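Local atomic coordinates of MMS19 nucleotide excision repair protein homolog (Mus musculus, PDB entry 6TBL), a protein that probably serves as a key component of the cytosolic iron-sulfur assembly complex, helping to insert iron-sulfur clusters into proteins of DNA metabolism and genome integrity. Residues L29-P40 / A68-L79. Numbering follows the deposited sequence.
Sequences LSCLQPLLLEAP and AALQCMHALTRL. With K (potassium ion), chain G.
Leu36 and Ala75 meet where helices 22-38 and 63-76 run side by side. Leu36 leans over the small alanine, with CB 4.0 Å from Ala75 CB. Its CD1 rests on the backbone O of Cys72, and CD2 reaches Leu76 CD2 at 3.7 Å. Leu37 closes over Ala75 from another side, CD2 to CB 3.7 Å. The same CD2 lies over one face of the Arg78 guanidinium, 3.5 Å above its plane and toward the rim. Arg78 leaves with CG opposite its backbone N (chi1 -168°), then bends at chi2 and chi3 and crosses Leu37 at a slant. Near the start, Leu29 sets CD1 on Ala68 CB and CD2 3.7 Å from Cys72 SG. The amides of Gln33 and Gln71 stand nearly perpendicular, 83° apart; Gln33 OE1 lies 3.5 Å from Gln71 OE1, two acceptors without a hydrogen bond. At the other end, Leu79 CD2 packs on Pro40 CB at 3.7 Å. Thr77 O, Leu79 O and Thr81 OG1 bind a potassium ion. The axes of pieces 29-38 and 68-76 run nearly parallel, 12° apart, and come within 8.8 Å. This is side-by-side packing of equivalent helices from successive HEAT repeats, here 2 and 3 in C-terminal MMS19.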
ATOM      1  N   LEU A  29      27.267  -6.228 -26.615  1.00 87.82           N
ATOM      2  CA  LEU A  29      27.093  -6.105 -25.170  1.00 85.10           C
ATOM      3  C   LEU A  29      28.382  -6.429 -24.425  1.00 82.33           C
ATOM      4  O   LEU A  29      28.669  -5.828 -23.384  1.00 81.22           O
ATOM      5  CB  LEU A  29      25.957  -7.009 -24.695  1.00 72.18           C
ATOM      6  CG  LEU A  29      24.532  -6.547 -25.001  1.00 75.03           C
ATOM      7  CD1 LEU A  29      23.538  -7.667 -24.742  1.00 78.18           C
ATOM      8  CD2 LEU A  29      24.181  -5.320 -24.173  1.00 74.19           C
ATOM      9  N   SER A  30      29.173  -7.375 -24.939  1.00 75.95           N
ATOM     10  CA  SER A  30      30.443  -7.695 -24.298  1.00 76.84           C
ATOM     11  C   SER A  30      31.452  -6.561 -24.421  1.00 76.18           C
ATOM     12  O   SER A  30      32.420  -6.522 -23.654  1.00 79.63           O
ATOM     13  CB  SER A  30      31.029  -8.977 -24.890  1.00 78.59           C
ATOM     14  OG  SER A  30      31.405  -8.788 -26.243  1.00102.88           O
ATOM     15  N   CYS A  31      31.253  -5.646 -25.369  1.00 75.94           N
ATOM     16  CA  CYS A  31      32.099  -4.468 -25.489  1.00 84.78           C
ATOM     17  C   CYS A  31      31.588  -3.300 -24.662  1.00 87.51           C
ATOM     18  O   CYS A  31      32.391  -2.508 -24.153  1.00 91.23           O
ATOM     19  CB  CYS A  31      32.202  -4.033 -26.952  1.00 84.25           C
ATOM     20  SG  CYS A  31      33.004  -5.222 -28.019  1.00 89.49           S
ATOM     21  N   LEU A  32      30.270  -3.181 -24.516  1.00 88.84           N
ATOM     22  CA  LEU A  32      29.685  -2.017 -23.861  1.00 83.15           C
ATOM     23  C   LEU A  32      29.881  -2.051 -22.350  1.00 83.90           C
ATOM     24  O   LEU A  32      30.102  -1.005 -21.731  1.00 89.28           O
ATOM     25  CB  LEU A  32      28.202  -1.922 -24.211  1.00 72.26           C
ATOM     26  CG  LEU A  32      27.917  -1.530 -25.659  1.00 76.27           C
ATOM     27  CD1 LEU A  32      26.444  -1.688 -25.983  1.00 85.13           C
ATOM     28  CD2 LEU A  32      28.373  -0.100 -25.916  1.00 74.63           C
ATOM     29  N   GLN A  33      29.809  -3.234 -21.741  1.00 84.92           N
ATOM     30  CA  GLN A  33      29.932  -3.316 -20.286  1.00 86.27           C
ATOM     31  C   GLN A  33      31.253  -2.763 -19.767  1.00 85.50           C
ATOM     32  O   GLN A  33      31.222  -1.947 -18.828  1.00 81.52           O
ATOM     33  CB  GLN A  33      29.710  -4.759 -19.824  1.00 89.73           C
ATOM     34  CG  GLN A  33      30.019  -4.977 -18.354  1.00 94.35           C
ATOM     35  CD  GLN A  33      29.620  -6.354 -17.876  1.00108.17           C
ATOM     36  OE1 GLN A  33      28.969  -7.111 -18.597  1.00112.92           O
ATOM     37  NE2 GLN A  33      30.009  -6.690 -16.652  1.00116.21           N
ATOM     38  N   PRO A  34      32.423  -3.140 -20.297  1.00 79.02           N
ATOM     39  CA  PRO A  34      33.662  -2.512 -19.803  1.00 78.65           C
ATOM     40  C   PRO A  34      33.715  -1.018 -20.059  1.00 81.16           C
ATOM     41  O   PRO A  34      34.287  -0.279 -19.246  1.00 80.78           O
ATOM     42  CB  PRO A  34      34.770  -3.253 -20.569  1.00 74.79           C
ATOM     43  CG  PRO A  34      34.137  -4.523 -21.031  1.00 81.09           C
ATOM     44  CD  PRO A  34      32.711  -4.171 -21.309  1.00 79.27           C
ATOM     45  N   LEU A  35      33.135  -0.548 -21.167  1.00 74.98           N
ATOM     46  CA  LEU A  35      33.097   0.887 -21.425  1.00 77.29           C
ATOM     47  C   LEU A  35      32.273   1.611 -20.367  1.00 82.83           C
ATOM     48  O   LEU A  35      32.627   2.718 -19.942  1.00 91.60           O
ATOM     49  CB  LEU A  35      32.538   1.157 -22.822  1.00 75.04           C
ATOM     50  CG  LEU A  35      33.307   0.535 -23.989  1.00 80.71           C
ATOM     51  CD1 LEU A  35      32.620   0.844 -25.309  1.00 76.44           C
ATOM     52  CD2 LEU A  35      34.749   1.013 -24.007  1.00 85.99           C
ATOM     53  N   LEU A  36      31.171   1.000 -19.924  1.00 79.92           N
ATOM     54  CA  LEU A  36      30.377   1.602 -18.860  1.00 79.57           C
ATOM     55  C   LEU A  36      31.153   1.664 -17.552  1.00 86.07           C
ATOM     56  O   LEU A  36      30.966   2.595 -16.763  1.00 90.26           O
ATOM     57  CB  LEU A  36      29.079   0.823 -18.661  1.00 75.10           C
ATOM     58  CG  LEU A  36      28.113   0.797 -19.845  1.00 78.30           C
ATOM     59  CD1 LEU A  36      26.950  -0.150 -19.587  1.00 78.28           C
ATOM     60  CD2 LEU A  36      27.609   2.201 -20.150  1.00 71.80           C
ATOM     61  N   LEU A  37      32.030   0.693 -17.310  1.00 91.62           N
ATOM     62  CA  LEU A  37      32.744   0.642 -16.042  1.00 95.82           C
ATOM     63  C   LEU A  37      33.992   1.518 -16.040  1.00100.71           C
ATOM     64  O   LEU A  37      34.324   2.107 -15.004  1.00101.03           O
ATOM     65  CB  LEU A  37      33.122  -0.802 -15.716  1.00 91.44           C
ATOM     66  CG  LEU A  37      31.957  -1.787 -15.589  1.00 85.41           C
ATOM     67  CD1 LEU A  37      32.479  -3.194 -15.342  1.00 74.43           C
ATOM     68  CD2 LEU A  37      31.016  -1.358 -14.477  1.00 78.78           C
ATOM     69  N   GLU A  38      34.690   1.621 -17.174  1.00 95.20           N
ATOM     70  CA  GLU A  38      35.971   2.310 -17.227  1.00 94.91           C
ATOM     71  C   GLU A  38      35.913   3.688 -17.869  1.00105.45           C
ATOM     72  O   GLU A  38      36.801   4.505 -17.607  1.00117.38           O
ATOM     73  CB  GLU A  38      37.002   1.460 -17.981  1.00 85.41           C
ATOM     74  CG  GLU A  38      37.096   0.027 -17.487  1.00 94.51           C
ATOM     75  CD  GLU A  38      37.521  -0.071 -16.034  1.00103.13           C
ATOM     76  OE1 GLU A  38      38.167   0.872 -15.529  1.00105.32           O
ATOM     77  OE2 GLU A  38      37.204  -1.095 -15.395  1.00108.16           O
ATOM     78  N   ALA A  39      34.910   3.967 -18.696  1.00 99.77           N
ATOM     79  CA  ALA A  39      34.762   5.273 -19.341  1.00 93.17           C
ATOM     80  C   ALA A  39      33.368   5.832 -19.080  1.00 97.26           C
ATOM     81  O   ALA A  39      32.600   6.087 -20.013  1.00 97.10           O
ATOM     82  CB  ALA A  39      35.040   5.170 -20.839  1.00 77.54           C
ATOM     83  N   PRO A  40      33.013   6.062 -17.812  1.00 98.93           N
ATOM     84  CA  PRO A  40      31.627   6.452 -17.518  1.00 97.29           C
ATOM     85  C   PRO A  40      31.284   7.860 -17.967  1.00 98.82           C
ATOM     86  O   PRO A  40      30.125   8.118 -18.314  1.00 92.23           O
ATOM     87  CB  PRO A  40      31.542   6.305 -15.993  1.00 97.02           C
ATOM     88  CG  PRO A  40      32.923   6.584 -15.528  1.00 98.94           C
ATOM     89  CD  PRO A  40      33.847   6.046 -16.595  1.00 98.73           C
ATOM     90  N   ALA A  68      23.322 -10.817 -20.429  1.00 63.60           N
ATOM     91  CA  ALA A  68      24.264  -9.756 -20.770  1.00 63.74           C
ATOM     92  C   ALA A  68      23.606  -8.383 -20.692  1.00 77.32           C
ATOM     93  O   ALA A  68      24.227  -7.413 -20.239  1.00 77.84           O
ATOM     94  CB  ALA A  68      24.844  -9.997 -22.163  1.00 65.07           C
ATOM     95  N   ALA A  69      22.346  -8.284 -21.121  1.00 73.98           N
ATOM     96  CA  ALA A  69      21.645  -7.005 -21.072  1.00 71.74           C
ATOM     97  C   ALA A  69      21.492  -6.514 -19.638  1.00 68.84           C
ATOM     98  O   ALA A  69      21.700  -5.328 -19.356  1.00 69.15           O
ATOM     99  CB  ALA A  69      20.280  -7.126 -21.747  1.00 71.16           C
ATOM    100  N   LEU A  70      21.136  -7.414 -18.718  1.00 66.92           N
ATOM    101  CA  LEU A  70      20.980  -7.020 -17.322  1.00 67.25           C
ATOM    102  C   LEU A  70      22.318  -6.689 -16.673  1.00 69.82           C
ATOM    103  O   LEU A  70      22.379  -5.821 -15.795  1.00 73.52           O
ATOM    104  CB  LEU A  70      20.271  -8.126 -16.541  1.00 68.42           C
ATOM    105  CG  LEU A  70      18.829  -8.409 -16.964  1.00 70.72           C
ATOM    106  CD1 LEU A  70      18.274  -9.597 -16.201  1.00 72.61           C
ATOM    107  CD2 LEU A  70      17.958  -7.181 -16.755  1.00 63.45           C
ATOM    108  N   GLN A  71      23.393  -7.368 -17.081  1.00 74.80           N
ATOM    109  CA  GLN A  71      24.712  -7.022 -16.561  1.00 71.23           C
ATOM    110  C   GLN A  71      25.130  -5.622 -16.990  1.00 71.40           C
ATOM    111  O   GLN A  71      25.846  -4.937 -16.251  1.00 76.26           O
ATOM    112  CB  GLN A  71      25.745  -8.051 -17.016  1.00 66.18           C
ATOM    113  CG  GLN A  71      25.522  -9.442 -16.451  1.00 68.14           C
ATOM    114  CD  GLN A  71      26.553 -10.442 -16.935  1.00 76.92           C
ATOM    115  OE1 GLN A  71      27.449 -10.108 -17.710  1.00 92.98           O
ATOM    116  NE2 GLN A  71      26.431 -11.681 -16.477  1.00 73.18           N
ATOM    117  N   CYS A  72      24.699  -5.183 -18.173  1.00 65.83           N
ATOM    118  CA  CYS A  72      24.945  -3.803 -18.579  1.00 71.00           C
ATOM    119  C   CYS A  72      24.073  -2.836 -17.789  1.00 76.35           C
ATOM    120  O   CYS A  72      24.510  -1.727 -17.457  1.00 81.17           O
ATOM    121  CB  CYS A  72      24.704  -3.650 -20.077  1.00 80.77           C
ATOM    122  SG  CYS A  72      26.047  -4.275 -21.103  1.00 82.87           S
ATOM    123  N   MET A  73      22.832  -3.233 -17.493  1.00 68.67           N
ATOM    124  CA  MET A  73      21.977  -2.418 -16.635  1.00 63.76           C
ATOM    125  C   MET A  73      22.610  -2.227 -15.266  1.00 71.33           C
ATOM    126  O   MET A  73      22.505  -1.151 -14.668  1.00 71.17           O
ATOM    127  CB  MET A  73      20.600  -3.064 -16.500  1.00 63.90           C
ATOM    128  CG  MET A  73      19.764  -2.997 -17.756  1.00 74.60           C
ATOM    129  SD  MET A  73      19.442  -1.290 -18.231  1.00 88.59           S
ATOM    130  CE  MET A  73      18.596  -0.688 -16.774  1.00 93.97           C
ATOM    131  N   HIS A  74      23.269  -3.267 -14.753  1.00 62.37           N
ATOM    132  CA  HIS A  74      24.033  -3.125 -13.521  1.00 65.63           C
ATOM    133  C   HIS A  74      25.224  -2.197 -13.725  1.00 75.69           C
ATOM    134  O   HIS A  74      25.485  -1.318 -12.895  1.00 76.19           O
ATOM    135  CB  HIS A  74      24.490  -4.500 -13.039  1.00 62.00           C
ATOM    136  CG  HIS A  74      25.222  -4.478 -11.734  1.00 69.38           C
ATOM    137  ND1 HIS A  74      26.571  -4.207 -11.641  1.00 69.19           N
ATOM    138  CD2 HIS A  74      24.797  -4.707 -10.468  1.00 70.19           C
ATOM    139  CE1 HIS A  74      26.942  -4.264 -10.374  1.00 71.65           C
ATOM    140  NE2 HIS A  74      25.884  -4.565  -9.642  1.00 70.14           N
ATOM    141  N   ALA A  75      25.949  -2.368 -14.835  1.00 65.62           N
ATOM    142  CA  ALA A  75      27.122  -1.546 -15.100  1.00 67.94           C
ATOM    143  C   ALA A  75      26.764  -0.089 -15.355  1.00 74.00           C
ATOM    144  O   ALA A  75      27.620   0.784 -15.180  1.00 74.18           O
ATOM    145  CB  ALA A  75      27.902  -2.109 -16.289  1.00 64.34           C
ATOM    146  N   LEU A  76      25.523   0.191 -15.766  1.00 73.98           N
ATOM    147  CA  LEU A  76      25.101   1.572 -15.968  1.00 77.06           C
ATOM    148  C   LEU A  76      25.187   2.384 -14.683  1.00 78.79           C
ATOM    149  O   LEU A  76      25.406   3.599 -14.732  1.00 75.95           O
ATOM    150  CB  LEU A  76      23.674   1.614 -16.515  1.00 81.71           C
ATOM    151  CG  LEU A  76      23.494   1.613 -18.030  1.00 83.28           C
ATOM    152  CD1 LEU A  76      22.017   1.680 -18.378  1.00 77.93           C
ATOM    153  CD2 LEU A  76      24.236   2.783 -18.643  1.00 81.11           C
ATOM    154  N   THR A  77      25.022   1.739 -13.527  1.00 75.62           N
ATOM    155  CA  THR A  77      25.040   2.457 -12.258  1.00 71.34           C
ATOM    156  C   THR A  77      26.404   3.052 -11.926  1.00 81.42           C
ATOM    157  O   THR A  77      26.508   3.781 -10.933  1.00 93.93           O
ATOM    158  CB  THR A  77      24.583   1.534 -11.127  1.00 70.40           C
ATOM    159  OG1 THR A  77      25.517   0.458 -10.979  1.00 76.58           O
ATOM    160  CG2 THR A  77      23.208   0.958 -11.436  1.00 65.77           C
ATOM    161  N   ARG A  78      27.439   2.771 -12.722  1.00 80.86           N
ATOM    162  CA  ARG A  78      28.739   3.402 -12.521  1.00 83.19           C
ATOM    163  C   ARG A  78      28.798   4.807 -13.106  1.00 84.08           C
ATOM    164  O   ARG A  78      29.693   5.579 -12.744  1.00 92.77           O
ATOM    165  CB  ARG A  78      29.847   2.536 -13.129  1.00 88.16           C
ATOM    166  CG  ARG A  78      31.255   2.960 -12.732  1.00 98.28           C
ATOM    167  CD  ARG A  78      32.174   1.763 -12.597  1.00111.89           C
ATOM    168  NE  ARG A  78      31.696   0.826 -11.583  1.00117.40           N
ATOM    169  CZ  ARG A  78      32.367  -0.251 -11.190  1.00117.71           C
ATOM    170  NH1 ARG A  78      33.548  -0.526 -11.725  1.00112.82           N
ATOM    171  NH2 ARG A  78      31.859  -1.051 -10.262  1.00123.59           N
ATOM    172  N   LEU A  79      27.863   5.157 -13.990  1.00 86.55           N
ATOM    173  CA  LEU A  79      27.797   6.508 -14.519  1.00 87.10           C
ATOM    174  C   LEU A  79      27.481   7.492 -13.392  1.00 95.46           C
ATOM    175  O   LEU A  79      27.030   7.091 -12.314  1.00101.77           O
ATOM    176  CB  LEU A  79      26.737   6.597 -15.619  1.00 85.27           C
ATOM    177  CG  LEU A  79      26.817   5.576 -16.758  1.00 86.82           C
ATOM    178  CD1 LEU A  79      25.846   5.933 -17.867  1.00 78.82           C
ATOM    179  CD2 LEU A  79      28.226   5.451 -17.301  1.00 80.87           C
TER
HETATM  180  K     K G1101      26.839   6.157  -9.428  1.00106.25           K